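Protein InvG (Salmonella enterica subsp. enterica serovar Typhimurium, PDB 4G08) forms a ring-shaped multimer with an apparent central pore in the outer membrane, as the secretin of the type III secretion system that injects effector proteins into host cells. Local coordinates at residues V38-K42 against M43-K47; V93-N97 against V98-E102. All coordinates share one frame; numbering follows the deposited sequence.

Contact 1: V38-K42 against M43-K47; sequences VIVSK and MAARK
Ser-41 and Ala-44 meet at the start of the short helix 42-45, where the serine serves as N-cap. Its OG accepts the amide N of Ala-44 at 3.1 Å, with an N-H...O angle of 161°, so the bond is close to straight. A chi1 of 79° sets OG between the serine's own backbone N and carbonyl carbon, and there it faces the N-H groups at the helix start. The serine's carbonyl grips the same turn: Ala-45 N lies 2.9 Å from Ser-41 O, almost in line with the C=O bond. The next step is looser, since Arg-46 N reaches Lys-42 O at 3.3 Å in a bond that is weak and bent.

Beneath this polar end, Val-40 makes the apolar part of the junction. Its CG1 branch, placed anti to the backbone N (chi1 -180°), rests 3.6 Å from Ala-44 CB and 4.0 Å from Ala-45 CB. The two alanine methyls thus pack on a single branch of the last strand residue, which also lies against Phe-27 of helix 23-30. Outside, Lys-42 and Met-43 run side by side in the same direction, with Lys-42 CE 4.0 Å from Met-43 SD.

Further out, strand 38-40 pairs with the parallel strand 80-84 in the N0 domain of the secretin, and Ser-41 OG is hydrogen-bonded to Glu-87. Lys-47, just past the helix, forms a salt bridge with Asp-84. The cap hydroxyl therefore has two partners, a helix amide and a carboxylate. Such pairing probably fixes its rotation, and the partly positive N-terminal end of this short, weakly bonded helix may modestly help stabilise a negative charge on Glu-87.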
loop_
_atom_site.group_PDB
_atom_site.type_symbol
_atom_site.label_atom_id
_atom_site.label_comp_id
_atom_site.label_asym_id
_atom_site.label_seq_id
_atom_site.Cartn_x
_atom_site.Cartn_y
_atom_site.Cartn_z
ATOM N N VAL A 38 7.870 3.777 -10.422
ATOM C CA VAL A 38 6.755 4.269 -9.650
ATOM C C VAL A 38 5.539 4.324 -10.551
ATOM O O VAL A 38 5.639 4.697 -11.722
ATOM C CB VAL A 38 7.028 5.673 -9.092
ATOM C CG1 VAL A 38 5.866 6.142 -8.244
ATOM C CG2 VAL A 38 8.304 5.675 -8.274
ATOM N N ILE A 39 4.472 3.699 -10.084
ATOM C CA ILE A 39 3.241 3.619 -10.833
ATOM C C ILE A 39 2.201 4.480 -10.150
ATOM O O ILE A 39 1.819 4.223 -9.011
ATOM C CB ILE A 39 2.751 2.177 -10.877
ATOM C CG1 ILE A 39 3.841 1.296 -11.463
ATOM C CG2 ILE A 39 1.476 2.062 -11.686
ATOM C CD1 ILE A 39 3.833 -0.084 -10.869
ATOM N N VAL A 40 1.795 5.538 -10.838
ATOM C CA VAL A 40 0.869 6.507 -10.281
ATOM C C VAL A 40 -0.513 6.357 -10.903
ATOM O O VAL A 40 -0.652 6.258 -12.123
ATOM C CB VAL A 40 1.369 7.942 -10.497
ATOM C CG1 VAL A 40 0.386 8.924 -9.903
ATOM C CG2 VAL A 40 2.734 8.134 -9.855
ATOM N N SER A 41 -1.515 6.209 -10.051
ATOM C CA SER A 41 -2.865 5.937 -10.510
ATOM C C SER A 41 -3.435 7.138 -11.239
ATOM O O SER A 41 -2.979 8.260 -11.067
ATOM C CB SER A 41 -3.761 5.597 -9.328
ATOM O OG SER A 41 -4.160 6.772 -8.652
ATOM N N LYS A 42 -4.555 6.923 -11.911
ATOM C CA LYS A 42 -5.192 7.996 -12.641
ATOM C C LYS A 42 -5.568 9.132 -11.698
ATOM O O LYS A 42 -5.231 10.291 -11.943
ATOM C CB LYS A 42 -6.441 7.471 -13.333
ATOM C CG LYS A 42 -7.407 8.568 -13.726
ATOM C CD LYS A 42 -8.730 8.005 -14.203
ATOM C CE LYS A 42 -9.721 7.939 -13.061
ATOM N NZ LYS A 42 -10.807 6.978 -13.374
ATOM N N MET A 43 -6.221 8.797 -10.589
ATOM C CA MET A 43 -6.677 9.828 -9.662
ATOM C C MET A 43 -5.527 10.551 -8.979
ATOM O O MET A 43 -5.669 11.713 -8.603
ATOM C CB MET A 43 -7.616 9.257 -8.602
ATOM C CG MET A 43 -8.962 8.837 -9.149
ATOM S SD MET A 43 -9.886 10.247 -9.781
ATOM C CE MET A 43 -10.226 11.137 -8.270
ATOM N N ALA A 44 -4.432 9.858 -8.699
ATOM C CA ALA A 44 -3.309 10.546 -8.077
ATOM C C ALA A 44 -2.700 11.517 -9.068
ATOM O O ALA A 44 -2.280 12.617 -8.708
ATOM C CB ALA A 44 -2.264 9.562 -7.609
ATOM N N ALA A 45 -2.616 11.076 -10.316
ATOM C CA ALA A 45 -1.918 11.817 -11.351
ATOM C C ALA A 45 -2.592 13.140 -11.690
ATOM O O ALA A 45 -1.957 14.026 -12.254
ATOM C CB ALA A 45 -1.771 10.967 -12.598
ATOM N N ARG A 46 -3.867 13.292 -11.357
ATOM C CA ARG A 46 -4.542 14.543 -11.681
ATOM C C ARG A 46 -4.332 15.619 -10.619
ATOM O O ARG A 46 -4.636 16.788 -10.856
ATOM C CB ARG A 46 -6.025 14.334 -11.933
ATOM C CG ARG A 46 -6.811 13.934 -10.714
ATOM C CD ARG A 46 -8.167 13.426 -11.153
ATOM N NE ARG A 46 -9.054 14.514 -11.542
ATOM C CZ ARG A 46 -9.899 15.117 -10.716
ATOM N NH1 ARG A 46 -9.956 14.763 -9.441
ATOM N NH2 ARG A 46 -10.666 16.101 -11.161
ATOM N N LYS A 47 -3.672 15.267 -9.526
ATOM C CA LYS A 47 -3.317 16.255 -8.519
ATOM C C LYS A 47 -2.078 17.018 -8.940
ATOM O O LYS A 47 -1.297 16.551 -9.715
ATOM C CB LYS A 47 -3.111 15.607 -7.160
ATOM C CG LYS A 47 -4.366 15.155 -6.493
ATOM C CD LYS A 47 -4.084 14.360 -5.275
ATOM C CE LYS A 47 -5.222 14.340 -4.305
ATOM N NZ LYS A 47 -6.486 14.673 -4.903
#

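Contact 2: V93-N97 against V98-E102; sequences VSLRN and VSLNE
Leu-95 folds back onto Val-98 and Leu-100 where strand 89-94, outermost of its sheet within this chain, turns into helix 100-109, a strand-to-helix connection in the short domain that type II and III secretins share. The packed side of this turn belongs to the leucine. A chi1 of -163°, which puts CG opposite the backbone N, carries the side chain across the loop toward the helix start: Leu-95 CG is 3.7 Å from Val-98 O, and Leu-95 CD2 touches Leu-100 CA at 3.8 Å. The two leucine side chains meet methyl to methyl, Leu-95 CD2 lying 4.2 Å from Leu-100 CD1, a lighter touch than the one on the backbone. Around them the core closes in: Phe-128 of strand 127-132 touches both leucines, Ala-144 of helix 134-150 lies against Leu-95, and Phe-103 reaches Leu-95. Val-98 is buried, its side chain meeting Met-147, Asn-151 and Phe-103.

The looser side is that of exposed Arg-96 and Ser-99. Arg-96 and Asn-97 start their side chains away from 98-102, though Asn-97 CB still brushes Val-98 N; Asn-97 is partly exposed and lies against Asn-151 and Asp-152. Both backbone amides are held by the carboxylate of Asp-148, one oxygen for each N-H. That grip ties the bend to helix 134-150, the same helix whose Ala-144 touches Leu-95.

Ser-99 ends the turn at the N-cap position. Its chi1 of 65° turns the hydroxyl back to the helix's first turn of amides, where Ser-99 OG accepts the amide N of Glu-102 at 3.0 Å, with an N-H...O angle of 150°.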
loop_
_atom_site.group_PDB
_atom_site.type_symbol
_atom_site.label_atom_id
_atom_site.label_comp_id
_atom_site.label_asym_id
_atom_site.label_seq_id
_atom_site.Cartn_x
_atom_site.Cartn_y
_atom_site.Cartn_z
ATOM N N VAL A 93 -12.580 -10.042 4.598
ATOM C CA VAL A 93 -11.884 -11.222 4.122
ATOM C C VAL A 93 -12.142 -12.353 5.093
ATOM O O VAL A 93 -12.121 -12.155 6.307
ATOM C CB VAL A 93 -10.370 -10.989 4.052
ATOM C CG1 VAL A 93 -9.679 -12.153 3.375
ATOM C CG2 VAL A 93 -10.072 -9.702 3.311
ATOM N N SER A 94 -12.515 -13.502 4.547
ATOM C CA SER A 94 -12.726 -14.693 5.355
ATOM C C SER A 94 -11.396 -15.267 5.782
ATOM O O SER A 94 -10.435 -15.300 5.014
ATOM C CB SER A 94 -13.521 -15.750 4.588
ATOM O OG SER A 94 -14.842 -15.306 4.333
ATOM N N LEU A 95 -11.344 -15.678 7.038
ATOM C CA LEU A 95 -10.201 -16.392 7.567
ATOM C C LEU A 95 -10.668 -17.418 8.585
ATOM O O LEU A 95 -10.659 -17.146 9.782
ATOM C CB LEU A 95 -9.247 -15.412 8.248
ATOM C CG LEU A 95 -7.852 -15.967 8.479
ATOM C CD1 LEU A 95 -7.147 -16.128 7.148
ATOM C CD2 LEU A 95 -7.057 -15.062 9.394
ATOM N N ARG A 96 -11.141 -18.565 8.111
ATOM C CA ARG A 96 -11.822 -19.520 8.990
ATOM C C ARG A 96 -10.901 -20.541 9.665
ATOM O O ARG A 96 -11.271 -21.104 10.696
ATOM C CB ARG A 96 -12.908 -20.268 8.224
ATOM C CG ARG A 96 -13.685 -19.418 7.240
ATOM C CD ARG A 96 -14.779 -18.688 7.985
ATOM N NE ARG A 96 -15.544 -17.782 7.149
ATOM C CZ ARG A 96 -16.412 -16.911 7.639
ATOM N NH1 ARG A 96 -16.656 -16.891 8.942
ATOM N NH2 ARG A 96 -17.045 -16.078 6.835
ATOM N N ASN A 97 -9.840 -20.954 8.975
ATOM C CA ASN A 97 -9.078 -22.148 9.377
ATOM C C ASN A 97 -7.674 -21.859 9.887
ATOM O O ASN A 97 -6.904 -22.779 10.169
ATOM C CB ASN A 97 -8.998 -23.148 8.227
ATOM C CG ASN A 97 -10.359 -23.477 7.661
ATOM O OD1 ASN A 97 -11.312 -23.684 8.406
ATOM N ND2 ASN A 97 -10.500 -23.334 6.351
ATOM N N VAL A 98 -7.376 -20.582 10.067
ATOM C CA VAL A 98 -6.089 -20.152 10.584
ATOM C C VAL A 98 -6.297 -18.992 11.539
ATOM O O VAL A 98 -7.256 -18.240 11.396
ATOM C CB VAL A 98 -5.198 -19.693 9.433
ATOM C CG1 VAL A 98 -4.155 -18.706 9.912
ATOM C CG2 VAL A 98 -4.549 -20.898 8.790
ATOM N N SER A 99 -5.458 -18.900 12.562
ATOM C CA SER A 99 -5.572 -17.801 13.510
ATOM C C SER A 99 -5.150 -16.515 12.841
ATOM O O SER A 99 -4.265 -16.504 11.988
ATOM C CB SER A 99 -4.727 -18.034 14.762
ATOM O OG SER A 99 -3.342 -18.063 14.463
ATOM N N LEU A 100 -5.801 -15.433 13.233
ATOM C CA LEU A 100 -5.476 -14.145 12.682
ATOM C C LEU A 100 -4.018 -13.853 12.969
ATOM O O LEU A 100 -3.315 -13.339 12.145
ATOM C CB LEU A 100 -6.372 -13.069 13.255
ATOM C CG LEU A 100 -6.060 -11.643 12.810
ATOM C CD1 LEU A 100 -6.037 -11.510 11.326
ATOM C CD2 LEU A 100 -7.031 -10.634 13.410
ATOM N N ASN A 101 -3.576 -14.247 14.150
ATOM C CA ASN A 101 -2.202 -14.021 14.517
ATOM C C ASN A 101 -1.205 -14.790 13.663
ATOM O O ASN A 101 -0.210 -14.255 13.282
ATOM C CB ASN A 101 -1.971 -14.227 16.020
ATOM C CG ASN A 101 -0.710 -13.573 16.507
ATOM O OD1 ASN A 101 -0.660 -12.380 16.690
ATOM N ND2 ASN A 101 0.320 -14.351 16.674
ATOM N N GLU A 102 -1.513 -16.026 13.343
ATOM C CA GLU A 102 -0.701 -16.842 12.438
ATOM C C GLU A 102 -0.648 -16.219 11.046
ATOM O O GLU A 102 0.391 -16.232 10.392
ATOM C CB GLU A 102 -1.318 -18.245 12.361
ATOM C CG GLU A 102 -0.519 -19.317 11.632
ATOM C CD GLU A 102 -1.292 -20.629 11.517
ATOM O OE1 GLU A 102 -2.380 -20.744 12.132
ATOM O OE2 GLU A 102 -0.845 -21.521 10.761
#

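In the fold
Contacts 1 and 2 illustrate one solution used twice in the chain: a strand ends, and a serine N-cap, accepting from the amide three residues on, opens the helix that follows. They differ in the link between strand and cap. In contact 1 the serine follows the strand directly, whereas in contact 2 a loop of four residues intervenes. The first belongs to the N0 domain and the second to the short secretin domain, in series along the chain and on opposite sides of its centre. Their centres lie 33 Å apart and their nearest atoms about 21 Å, so they do not touch, and each lies within a different domain of the periplasmic part.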